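Local coordinates for protein YecR (Salmonella typhimurium, PDB 7BGL) that is of unknown function but, as a YecR-like lipoprotein with a signal peptide, is probably lipid-anchored to a membrane and belongs to a large multi-protein assembly, at residues C16-S25 and T37-T48; A67-T78 and T90-R99. All blocks are in the same frame, centred on the assembly; numbering follows the deposited sequence.

Contact 1: residues C16-S25 and T37-T48; sequences CTITRQAQVS and TYNQPLFFTSRT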
loop_
_atom_site.group_PDB
_atom_site.type_symbol
_atom_site.label_atom_id
_atom_site.label_comp_id
_atom_site.label_asym_id
_atom_site.label_seq_id
_atom_site.Cartn_x
_atom_site.Cartn_y
_atom_site.Cartn_z
ATOM N N CYS C 16 31.254 33.987 -103.929
ATOM C CA CYS C 16 32.018 33.401 -102.835
ATOM C C CYS C 16 32.329 34.440 -101.763
ATOM O O CYS C 16 32.145 34.191 -100.572
ATOM C CB CYS C 16 33.314 32.780 -103.358
ATOM S SG CYS C 16 33.701 31.157 -102.664
ATOM N N THR C 17 32.807 35.606 -102.194
ATOM C CA THR C 17 33.171 36.687 -101.286
ATOM C C THR C 17 32.681 38.024 -101.827
ATOM O O THR C 17 33.329 39.061 -101.650
ATOM C CB THR C 17 34.682 36.723 -101.050
ATOM O OG1 THR C 17 35.173 35.385 -100.901
ATOM C CG2 THR C 17 35.009 37.518 -99.796
ATOM N N ILE C 18 31.528 38.019 -102.494
ATOM C CA ILE C 18 30.968 39.225 -103.097
ATOM C C ILE C 18 29.509 39.341 -102.679
ATOM O O ILE C 18 28.727 38.404 -102.876
ATOM C CB ILE C 18 31.084 39.215 -104.631
ATOM C CG1 ILE C 18 30.884 37.798 -105.172
ATOM C CG2 ILE C 18 32.430 39.771 -105.067
ATOM C CD1 ILE C 18 31.955 37.359 -106.147
ATOM N N THR C 19 29.140 40.485 -102.105
ATOM C CA THR C 19 27.756 40.765 -101.747
ATOM C C THR C 19 27.566 42.272 -101.666
ATOM O O THR C 19 28.526 43.031 -101.507
ATOM C CB THR C 19 27.361 40.101 -100.422
ATOM O OG1 THR C 19 27.998 38.823 -100.315
ATOM C CG2 THR C 19 25.852 39.915 -100.353
ATOM N N ARG C 20 26.311 42.698 -101.769
ATOM C CA ARG C 20 25.977 44.117 -101.826
ATOM C C ARG C 20 24.523 44.290 -101.399
ATOM O O ARG C 20 23.918 43.389 -100.810
ATOM C CB ARG C 20 26.222 44.678 -103.232
ATOM C CG ARG C 20 27.683 44.890 -103.592
ATOM C CD ARG C 20 28.332 45.946 -102.717
ATOM N NE ARG C 20 29.307 45.366 -101.801
ATOM C CZ ARG C 20 30.529 44.989 -102.152
ATOM N NH1 ARG C 20 30.961 45.115 -103.396
ATOM N NH2 ARG C 20 31.337 44.470 -101.231
ATOM N N GLN C 21 23.961 45.462 -101.701
ATOM C CA GLN C 21 22.535 45.745 -101.535
ATOM C C GLN C 21 22.107 45.630 -100.067
ATOM O O GLN C 21 21.308 44.775 -99.677
ATOM C CB GLN C 21 21.700 44.819 -102.427
ATOM C CG GLN C 21 22.152 44.790 -103.878
ATOM C CD GLN C 21 22.930 43.534 -104.220
ATOM O OE1 GLN C 21 22.698 42.470 -103.645
ATOM N NE2 GLN C 21 23.861 43.652 -105.159
ATOM N N ALA C 22 22.666 46.527 -99.260
ATOM C CA ALA C 22 22.247 46.695 -97.874
ATOM C C ALA C 22 21.125 47.726 -97.821
ATOM O O ALA C 22 21.332 48.894 -98.170
ATOM C CB ALA C 22 23.423 47.128 -96.999
ATOM N N GLN C 23 19.944 47.298 -97.384
ATOM C CA GLN C 23 18.746 48.126 -97.394
ATOM C C GLN C 23 18.336 48.492 -95.970
ATOM O O GLN C 23 18.963 48.086 -94.987
ATOM C CB GLN C 23 17.606 47.409 -98.122
ATOM C CG GLN C 23 17.995 46.835 -99.474
ATOM C CD GLN C 23 18.391 45.374 -99.394
ATOM O OE1 GLN C 23 18.120 44.699 -98.401
ATOM N NE2 GLN C 23 19.035 44.876 -100.443
ATOM N N VAL C 24 17.258 49.271 -95.870
ATOM C CA VAL C 24 16.722 49.732 -94.595
ATOM C C VAL C 24 15.647 48.763 -94.126
ATOM O O VAL C 24 14.952 48.134 -94.932
ATOM C CB VAL C 24 16.167 51.167 -94.716
ATOM C CG1 VAL C 24 15.780 51.706 -93.348
ATOM C CG2 VAL C 24 17.182 52.076 -95.394
ATOM N N SER C 25 15.505 48.638 -92.806
ATOM C CA SER C 25 14.517 47.738 -92.223
ATOM C C SER C 25 13.707 48.341 -91.084
ATOM O O SER C 25 12.666 47.772 -90.736
ATOM C CB SER C 25 15.193 46.457 -91.713
ATOM O OG SER C 25 16.311 46.762 -90.897
ATOM N N THR C 37 19.417 46.331 -92.886
ATOM C CA THR C 37 19.720 44.909 -92.911
ATOM C C THR C 37 20.263 44.507 -94.274
ATOM O O THR C 37 19.864 45.052 -95.307
ATOM C CB THR C 37 18.483 44.061 -92.582
ATOM O OG1 THR C 37 17.442 44.346 -93.525
ATOM C CG2 THR C 37 17.987 44.364 -91.178
ATOM N N TYR C 38 21.180 43.542 -94.264
ATOM C CA TYR C 38 21.671 42.934 -95.492
ATOM C C TYR C 38 21.859 41.440 -95.268
ATOM O O TYR C 38 21.880 40.955 -94.134
ATOM C CB TYR C 38 22.972 43.589 -95.986
ATOM C CG TYR C 38 24.082 43.683 -94.965
ATOM C CD1 TYR C 38 24.106 44.707 -94.028
ATOM C CD2 TYR C 38 25.124 42.765 -94.958
ATOM C CE1 TYR C 38 25.125 44.803 -93.100
ATOM C CE2 TYR C 38 26.148 42.855 -94.035
ATOM C CZ TYR C 38 26.144 43.875 -93.110
ATOM O OH TYR C 38 27.161 43.966 -92.187
ATOM N N ASN C 39 21.972 40.707 -96.373
ATOM C CA ASN C 39 21.970 39.253 -96.354
ATOM C C ASN C 39 23.341 38.698 -96.721
ATOM O O ASN C 39 24.105 39.317 -97.467
ATOM C CB ASN C 39 20.918 38.695 -97.318
ATOM C CG ASN C 39 19.526 39.212 -97.023
ATOM O OD1 ASN C 39 19.256 39.712 -95.931
ATOM N ND2 ASN C 39 18.633 39.095 -97.998
ATOM N N GLN C 40 23.640 37.518 -96.182
ATOM C CA GLN C 40 24.859 36.787 -96.492
ATOM C C GLN C 40 24.529 35.322 -96.741
ATOM O O GLN C 40 23.972 34.654 -95.861
ATOM C CB GLN C 40 25.872 36.910 -95.352
ATOM C CG GLN C 40 26.906 38.005 -95.536
ATOM C CD GLN C 40 28.206 37.694 -94.818
ATOM O OE1 GLN C 40 28.456 36.553 -94.431
ATOM N NE2 GLN C 40 29.036 38.712 -94.629
ATOM N N PRO C 41 24.843 34.790 -97.923
ATOM C CA PRO C 41 24.657 33.350 -98.150
ATOM C C PRO C 41 25.541 32.524 -97.229
ATOM O O PRO C 41 26.332 33.081 -96.461
ATOM C CB PRO C 41 25.044 33.163 -99.624
ATOM C CG PRO C 41 24.972 34.522 -100.232
ATOM C CD PRO C 41 25.236 35.512 -99.143
ATOM N N LEU C 42 25.419 31.200 -97.294
ATOM C CA LEU C 42 26.158 30.329 -96.389
ATOM C C LEU C 42 27.659 30.574 -96.492
ATOM O O LEU C 42 28.283 31.039 -95.531
ATOM C CB LEU C 42 25.837 28.862 -96.684
ATOM C CG LEU C 42 25.837 27.898 -95.495
ATOM C CD1 LEU C 42 25.524 26.483 -95.953
ATOM C CD2 LEU C 42 27.165 27.943 -94.755
ATOM N N PHE C 43 28.246 30.266 -97.643
ATOM C CA PHE C 43 29.676 30.483 -97.872
ATOM C C PHE C 43 29.911 31.783 -98.643
ATOM O O PHE C 43 30.495 31.800 -99.725
ATOM C CB PHE C 43 30.279 29.286 -98.602
ATOM C CG PHE C 43 29.292 28.524 -99.439
ATOM C CD1 PHE C 43 28.798 29.061 -100.615
ATOM C CD2 PHE C 43 28.857 27.268 -99.047
ATOM C CE1 PHE C 43 27.889 28.361 -101.386
ATOM C CE2 PHE C 43 27.948 26.563 -99.814
ATOM C CZ PHE C 43 27.464 27.111 -100.985
ATOM N N PHE C 44 29.445 32.888 -98.064
ATOM C CA PHE C 44 29.563 34.193 -98.698
ATOM C C PHE C 44 29.877 35.252 -97.651
ATOM O O PHE C 44 29.574 35.089 -96.467
ATOM C CB PHE C 44 28.277 34.577 -99.448
ATOM C CG PHE C 44 28.181 33.997 -100.832
ATOM C CD1 PHE C 44 27.949 32.644 -101.017
ATOM C CD2 PHE C 44 28.318 34.806 -101.946
ATOM C CE1 PHE C 44 27.858 32.110 -102.288
ATOM C CE2 PHE C 44 28.228 34.278 -103.220
ATOM C CZ PHE C 44 27.998 32.928 -103.391
ATOM N N THR C 45 30.495 36.341 -98.105
ATOM C CA THR C 45 30.759 37.509 -97.279
ATOM C C THR C 45 29.886 38.671 -97.749
ATOM O O THR C 45 29.101 38.549 -98.692
ATOM C CB THR C 45 32.243 37.878 -97.327
ATOM O OG1 THR C 45 32.551 38.449 -98.605
ATOM C CG2 THR C 45 33.104 36.644 -97.109
ATOM N N SER C 46 30.023 39.819 -97.083
ATOM C CA SER C 46 29.221 40.979 -97.452
ATOM C C SER C 46 29.744 42.276 -96.844
ATOM O O SER C 46 29.921 42.375 -95.625
ATOM C CB SER C 46 27.765 40.762 -97.040
ATOM O OG SER C 46 27.613 40.860 -95.635
ATOM N N ARG C 47 29.995 43.276 -97.695
ATOM C CA ARG C 47 30.315 44.628 -97.235
ATOM C C ARG C 47 29.952 45.570 -98.384
ATOM O O ARG C 47 30.706 45.677 -99.353
ATOM C CB ARG C 47 31.779 44.749 -96.841
ATOM C CG ARG C 47 32.764 44.490 -97.974
ATOM C CD ARG C 47 33.058 43.009 -98.143
ATOM N NE ARG C 47 34.141 42.777 -99.091
ATOM C CZ ARG C 47 34.215 41.732 -99.905
ATOM N NH1 ARG C 47 33.281 40.795 -99.913
ATOM N NH2 ARG C 47 35.250 41.628 -100.734
ATOM N N THR C 48 28.801 46.236 -98.272
ATOM C CA THR C 48 28.253 46.913 -99.442
ATOM C C THR C 48 29.176 48.011 -99.958
ATOM O O THR C 48 29.803 47.848 -101.009
ATOM C CB THR C 48 26.877 47.502 -99.116
ATOM O OG1 THR C 48 25.964 46.444 -98.797
ATOM C CG2 THR C 48 26.341 48.288 -100.302
#
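Ala22, Tyr38 and Thr48 make the tightly packed part of this contact, where the methyl of buried Ala22 touches two side chains. Its CB meets Tyr38 CB at 3.7 Å and Thr48 OG1 at 3.2 Å. Tyr38 CG sits between its own N and carbonyl carbon (chi1 52°), which carries the ring away from 16-25, so that Ala22 meets chiefly its root. Next to this lies the antiparallel hydrogen-bonded pair of Gln23 and Thr37: Gln23 N is 3.1 Å from Thr37 O, and Thr37 N is 2.8 Å from Gln23 O. Gln23 and Thr37 belong to the beta hairpin of strands 23-28 and 33-41, at the edge of a four-stranded antiparallel sheet in which Thr37 and Tyr38 also pack on strand 87-97. Strand 33-41 runs on to about Pro41, the chain turns, and loop 44-48 comes back alongside 16-20, running the same way, largely on the surface. There Arg47 reaches along the outside to the backbone of Thr17: the bond from NH1 to Thr17 O is nearly straight (168°), though at 2.5 Å shorter than such a bond should be, so its exact length is doubtful, and NH2 adds a weak one at 3.3 Å. The carbonyl lies at the guanidinium edge. At the far end Cys16, probably the lipidated N terminus of the mature protein, places its CA 3.9 Å above one face of the Phe44 ring, offset toward the rim, while Ile18 O approaches the edge of the same ring. Phe44 CA in turn directs its hydrogen at Cys16 O, 3.2 Å away.

Contact 2: residues A67-T78 and T90-R99; sequences ADAVSFGQPVGT and TRFTLSWQCR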
loop_
_atom_site.group_PDB
_atom_site.type_symbol
_atom_site.label_atom_id
_atom_site.label_comp_id
_atom_site.label_asym_id
_atom_site.label_seq_id
_atom_site.Cartn_x
_atom_site.Cartn_y
_atom_site.Cartn_z
ATOM N N ALA C 67 18.658 64.064 -87.702
ATOM C CA ALA C 67 19.604 64.181 -88.807
ATOM C C ALA C 67 20.976 63.764 -88.290
ATOM O O ALA C 67 21.164 63.524 -87.093
ATOM C CB ALA C 67 19.645 65.596 -89.382
ATOM N N ASP C 68 21.935 63.678 -89.211
ATOM C CA ASP C 68 23.319 63.346 -88.878
ATOM C C ASP C 68 23.405 61.989 -88.173
ATOM O O ASP C 68 23.786 61.883 -87.006
ATOM C CB ASP C 68 23.954 64.453 -88.030
ATOM C CG ASP C 68 25.423 64.206 -87.749
ATOM O OD1 ASP C 68 26.245 64.386 -88.672
ATOM O OD2 ASP C 68 25.755 63.831 -86.605
ATOM N N ALA C 69 23.034 60.945 -88.911
ATOM C CA ALA C 69 23.071 59.595 -88.369
ATOM C C ALA C 69 24.499 59.187 -88.023
ATOM O O ALA C 69 25.452 59.547 -88.719
ATOM C CB ALA C 69 22.468 58.607 -89.368
ATOM N N VAL C 70 24.640 58.429 -86.939
ATOM C CA VAL C 70 25.931 57.944 -86.461
ATOM C C VAL C 70 25.847 56.431 -86.310
ATOM O O VAL C 70 24.861 55.910 -85.778
ATOM C CB VAL C 70 26.332 58.606 -85.131
ATOM C CG1 VAL C 70 27.686 58.091 -84.669
ATOM C CG2 VAL C 70 26.351 60.120 -85.277
ATOM N N SER C 71 26.883 55.728 -86.778
ATOM C CA SER C 71 26.877 54.269 -86.714
ATOM C C SER C 71 26.765 53.780 -85.275
ATOM O O SER C 71 25.926 52.930 -84.960
ATOM C CB SER C 71 28.138 53.713 -87.375
ATOM O OG SER C 71 28.109 53.901 -88.778
ATOM N N PHE C 72 27.651 54.256 -84.402
ATOM C CA PHE C 72 27.528 54.098 -82.955
ATOM C C PHE C 72 27.618 52.643 -82.506
ATOM O O PHE C 72 27.669 52.371 -81.302
ATOM C CB PHE C 72 26.224 54.752 -82.456
ATOM C CG PHE C 72 25.034 53.815 -82.360
ATOM C CD1 PHE C 72 24.917 52.901 -81.323
ATOM C CD2 PHE C 72 24.007 53.891 -83.286
ATOM C CE1 PHE C 72 23.829 52.056 -81.239
ATOM C CE2 PHE C 72 22.914 53.049 -83.205
ATOM C CZ PHE C 72 22.825 52.132 -82.180
ATOM N N GLY C 73 27.676 51.704 -83.441
ATOM C CA GLY C 73 27.590 50.293 -83.116
ATOM C C GLY C 73 28.453 49.399 -83.978
ATOM O O GLY C 73 29.380 49.847 -84.658
ATOM N N GLN C 74 28.135 48.108 -83.942
ATOM C CA GLN C 74 28.828 47.062 -84.675
ATOM C C GLN C 74 27.812 46.175 -85.376
ATOM O O GLN C 74 26.689 46.004 -84.888
ATOM C CB GLN C 74 29.691 46.211 -83.732
ATOM C CG GLN C 74 30.706 45.323 -84.429
ATOM C CD GLN C 74 31.308 44.290 -83.497
ATOM O OE1 GLN C 74 30.862 44.127 -82.361
ATOM N NE2 GLN C 74 32.327 43.586 -83.974
ATOM N N PRO C 75 28.173 45.599 -86.521
ATOM C CA PRO C 75 27.226 44.739 -87.238
ATOM C C PRO C 75 26.806 43.545 -86.392
ATOM O O PRO C 75 27.603 42.979 -85.641
ATOM C CB PRO C 75 28.010 44.300 -88.483
ATOM C CG PRO C 75 29.447 44.570 -88.159
ATOM C CD PRO C 75 29.441 45.757 -87.251
ATOM N N VAL C 76 25.538 43.167 -86.524
ATOM C CA VAL C 76 24.962 42.036 -85.808
ATOM C C VAL C 76 24.461 41.028 -86.830
ATOM O O VAL C 76 23.692 41.379 -87.731
ATOM C CB VAL C 76 23.822 42.474 -84.872
ATOM C CG1 VAL C 76 23.140 41.260 -84.271
ATOM C CG2 VAL C 76 24.354 43.388 -83.779
ATOM N N GLY C 77 24.895 39.778 -86.690
ATOM C CA GLY C 77 24.499 38.735 -87.615
ATOM C C GLY C 77 23.713 37.616 -86.967
ATOM O O GLY C 77 24.237 36.891 -86.116
ATOM N N THR C 78 22.451 37.464 -87.363
ATOM C CA THR C 78 21.585 36.406 -86.862
ATOM C C THR C 78 21.069 35.587 -88.035
ATOM O O THR C 78 20.607 36.149 -89.033
ATOM C CB THR C 78 20.410 36.978 -86.062
ATOM O OG1 THR C 78 19.580 37.765 -86.925
ATOM C CG2 THR C 78 20.917 37.849 -84.921
ATOM N N THR C 90 22.299 34.451 -93.488
ATOM C CA THR C 90 22.590 35.203 -92.276
ATOM C C THR C 90 22.213 36.660 -92.492
ATOM O O THR C 90 22.586 37.257 -93.507
ATOM C CB THR C 90 24.069 35.093 -91.889
ATOM O OG1 THR C 90 24.403 33.720 -91.658
ATOM C CG2 THR C 90 24.349 35.897 -90.630
ATOM N N ARG C 91 21.477 37.229 -91.542
ATOM C CA ARG C 91 21.084 38.630 -91.607
ATOM C C ARG C 91 22.029 39.468 -90.756
ATOM O O ARG C 91 22.233 39.176 -89.574
ATOM C CB ARG C 91 19.643 38.811 -91.128
ATOM C CG ARG C 91 18.599 38.219 -92.058
ATOM C CD ARG C 91 18.321 39.145 -93.229
ATOM N NE ARG C 91 17.310 38.599 -94.126
ATOM C CZ ARG C 91 16.005 38.638 -93.894
ATOM N NH1 ARG C 91 15.514 39.193 -92.799
ATOM N NH2 ARG C 91 15.172 38.108 -94.785
ATOM N N PHE C 92 22.603 40.506 -91.360
ATOM C CA PHE C 92 23.496 41.423 -90.669
ATOM C C PHE C 92 22.823 42.784 -90.574
ATOM O O PHE C 92 22.328 43.309 -91.578
ATOM C CB PHE C 92 24.840 41.536 -91.391
ATOM C CG PHE C 92 25.705 40.317 -91.252
ATOM C CD1 PHE C 92 25.618 39.283 -92.167
ATOM C CD2 PHE C 92 26.601 40.204 -90.204
ATOM C CE1 PHE C 92 26.412 38.160 -92.041
ATOM C CE2 PHE C 92 27.397 39.084 -90.071
ATOM C CZ PHE C 92 27.303 38.060 -90.991
ATOM N N THR C 93 22.810 43.347 -89.369
ATOM C CA THR C 93 22.107 44.587 -89.083
ATOM C C THR C 93 23.089 45.699 -88.742
ATOM O O THR C 93 24.112 45.476 -88.089
ATOM C CB THR C 93 21.120 44.405 -87.925
ATOM O OG1 THR C 93 21.842 44.233 -86.700
ATOM C CG2 THR C 93 20.238 43.189 -88.162
ATOM N N LEU C 94 22.760 46.905 -89.200
ATOM C CA LEU C 94 23.522 48.112 -88.907
ATOM C C LEU C 94 22.589 49.108 -88.237
ATOM O O LEU C 94 21.507 49.396 -88.763
ATOM C CB LEU C 94 24.127 48.708 -90.182
ATOM C CG LEU C 94 25.185 47.863 -90.891
ATOM C CD1 LEU C 94 25.614 48.522 -92.193
ATOM C CD2 LEU C 94 26.383 47.627 -89.985
ATOM N N SER C 95 23.002 49.628 -87.087
ATOM C CA SER C 95 22.188 50.541 -86.301
ATOM C C SER C 95 22.774 51.945 -86.345
ATOM O O SER C 95 23.996 52.121 -86.357
ATOM C CB SER C 95 22.080 50.068 -84.850
ATOM O OG SER C 95 23.363 49.888 -84.276
ATOM N N TRP C 96 21.893 52.942 -86.382
ATOM C CA TRP C 96 22.281 54.343 -86.406
ATOM C C TRP C 96 21.382 55.119 -85.456
ATOM O O TRP C 96 20.177 54.860 -85.379
ATOM C CB TRP C 96 22.183 54.934 -87.819
ATOM C CG TRP C 96 22.857 54.107 -88.874
ATOM C CD1 TRP C 96 22.425 52.918 -89.386
ATOM C CD2 TRP C 96 24.087 54.408 -89.544
ATOM N NE1 TRP C 96 23.309 52.461 -90.333
ATOM C CE2 TRP C 96 24.338 53.358 -90.448
ATOM C CE3 TRP C 96 24.999 55.465 -89.466
ATOM C CZ2 TRP C 96 25.463 53.333 -91.269
ATOM C CZ3 TRP C 96 26.114 55.439 -90.282
ATOM C CH2 TRP C 96 26.337 54.380 -91.170
ATOM N N GLN C 97 21.972 56.067 -84.737
ATOM C CA GLN C 97 21.252 56.912 -83.791
ATOM C C GLN C 97 21.213 58.327 -84.354
ATOM O O GLN C 97 22.222 59.038 -84.328
ATOM C CB GLN C 97 21.915 56.880 -82.416
ATOM C CG GLN C 97 21.119 57.572 -81.322
ATOM C CD GLN C 97 21.732 58.894 -80.906
ATOM O OE1 GLN C 97 22.938 59.102 -81.042
ATOM N NE2 GLN C 97 20.903 59.795 -80.393
ATOM N N CYS C 98 20.052 58.731 -84.863
ATOM C CA CYS C 98 19.918 60.064 -85.431
ATOM C C CYS C 98 20.110 61.121 -84.351
ATOM O O CYS C 98 19.626 60.981 -83.225
ATOM C CB CYS C 98 18.550 60.229 -86.092
ATOM S SG CYS C 98 18.131 58.970 -87.322
ATOM N N ARG C 99 20.826 62.186 -84.700
ATOM C CA ARG C 99 21.107 63.261 -83.755
ATOM C C ARG C 99 21.055 64.626 -84.432
ATOM O O ARG C 99 20.062 64.973 -85.074
ATOM C CB ARG C 99 22.474 63.052 -83.100
ATOM C CG ARG C 99 22.487 61.973 -82.029
ATOM C CD ARG C 99 23.772 62.009 -81.219
ATOM N NE ARG C 99 24.945 61.744 -82.041
ATOM C CZ ARG C 99 26.185 61.677 -81.576
ATOM N NH1 ARG C 99 26.452 61.844 -80.292
ATOM N NH2 ARG C 99 27.183 61.433 -82.422
#
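Strand 76-78 runs antiparallel to strand 90-97 at 153°, with Val76–Thr93 and Thr78–Arg91 as hydrogen-bonded pairs and Gly77–Phe92 as the non-hydrogen-bonded pair between them. This is the beta hairpin of strands 76-82 and 87-97. Thr93 N reaches Val76 O at 2.7 Å and Thr78 N reaches Arg91 O at 2.8 Å. On the Phe92 side of the sheet, Gly77 CA lies over a face of the Phe92 ring as a CH-pi contact, 4.1 Å from the centroid. On the other side chi1 of Thr93 (70°) sets its hydroxyl between the backbone N and carbonyl carbon, where OG1 meets Val76 CB at 3.2 Å. Earlier in the chain, residues 67-72 lie against the C-terminal end of 90-99, with Gln97 N bound to Val70 O at 3.1 Å; the chain then swings out at Gly73 and Gln74 and rejoins the strand at Pro75. Ser71 CA makes a second CH-pi contact, over the six-membered ring of buried Trp96 at 4.0 Å, and Ser71 OG lies above the same ring. Ala69 CB packs on Trp96 CB, and both residues also touch helix 52-63. The Phe72 ring turns its edge toward Trp96 N, and Phe72 also packs on an apolar side chain of another protein's chain. The disulfide from Cys98 to Cys61 fastens this end of the strand to the helix. Near the C-terminal end of 90-99, the side chains of Val70 and Arg99 pass at a slant, Val70 CG2 coming to the edge of the guanidinium, 3.3 Å from Arg99 NH2.

How the contacts relate
From the N terminus, the chain enters strand 23-28, turns and returns as strand 33-41; contact 1 closes that first hairpin and the loops flanking it. Helix 52-63 follows. Contact 2 then closes the second hairpin, strands 76-82 and 87-97. The two loops lie in series along the sequence, neither containing nor crossing the other. In space they join side by side, because strands 33-41 and 87-97 are the inner neighbours of the sheet: Tyr38 O lies 2.9 Å from Phe92 N, and Gln40 N 2.9 Å from Thr90 O, both probable hydrogen bonds. The two hairpins thus become one four-stranded sheet, with strands 23-28 and 76-82 outermost within the chain.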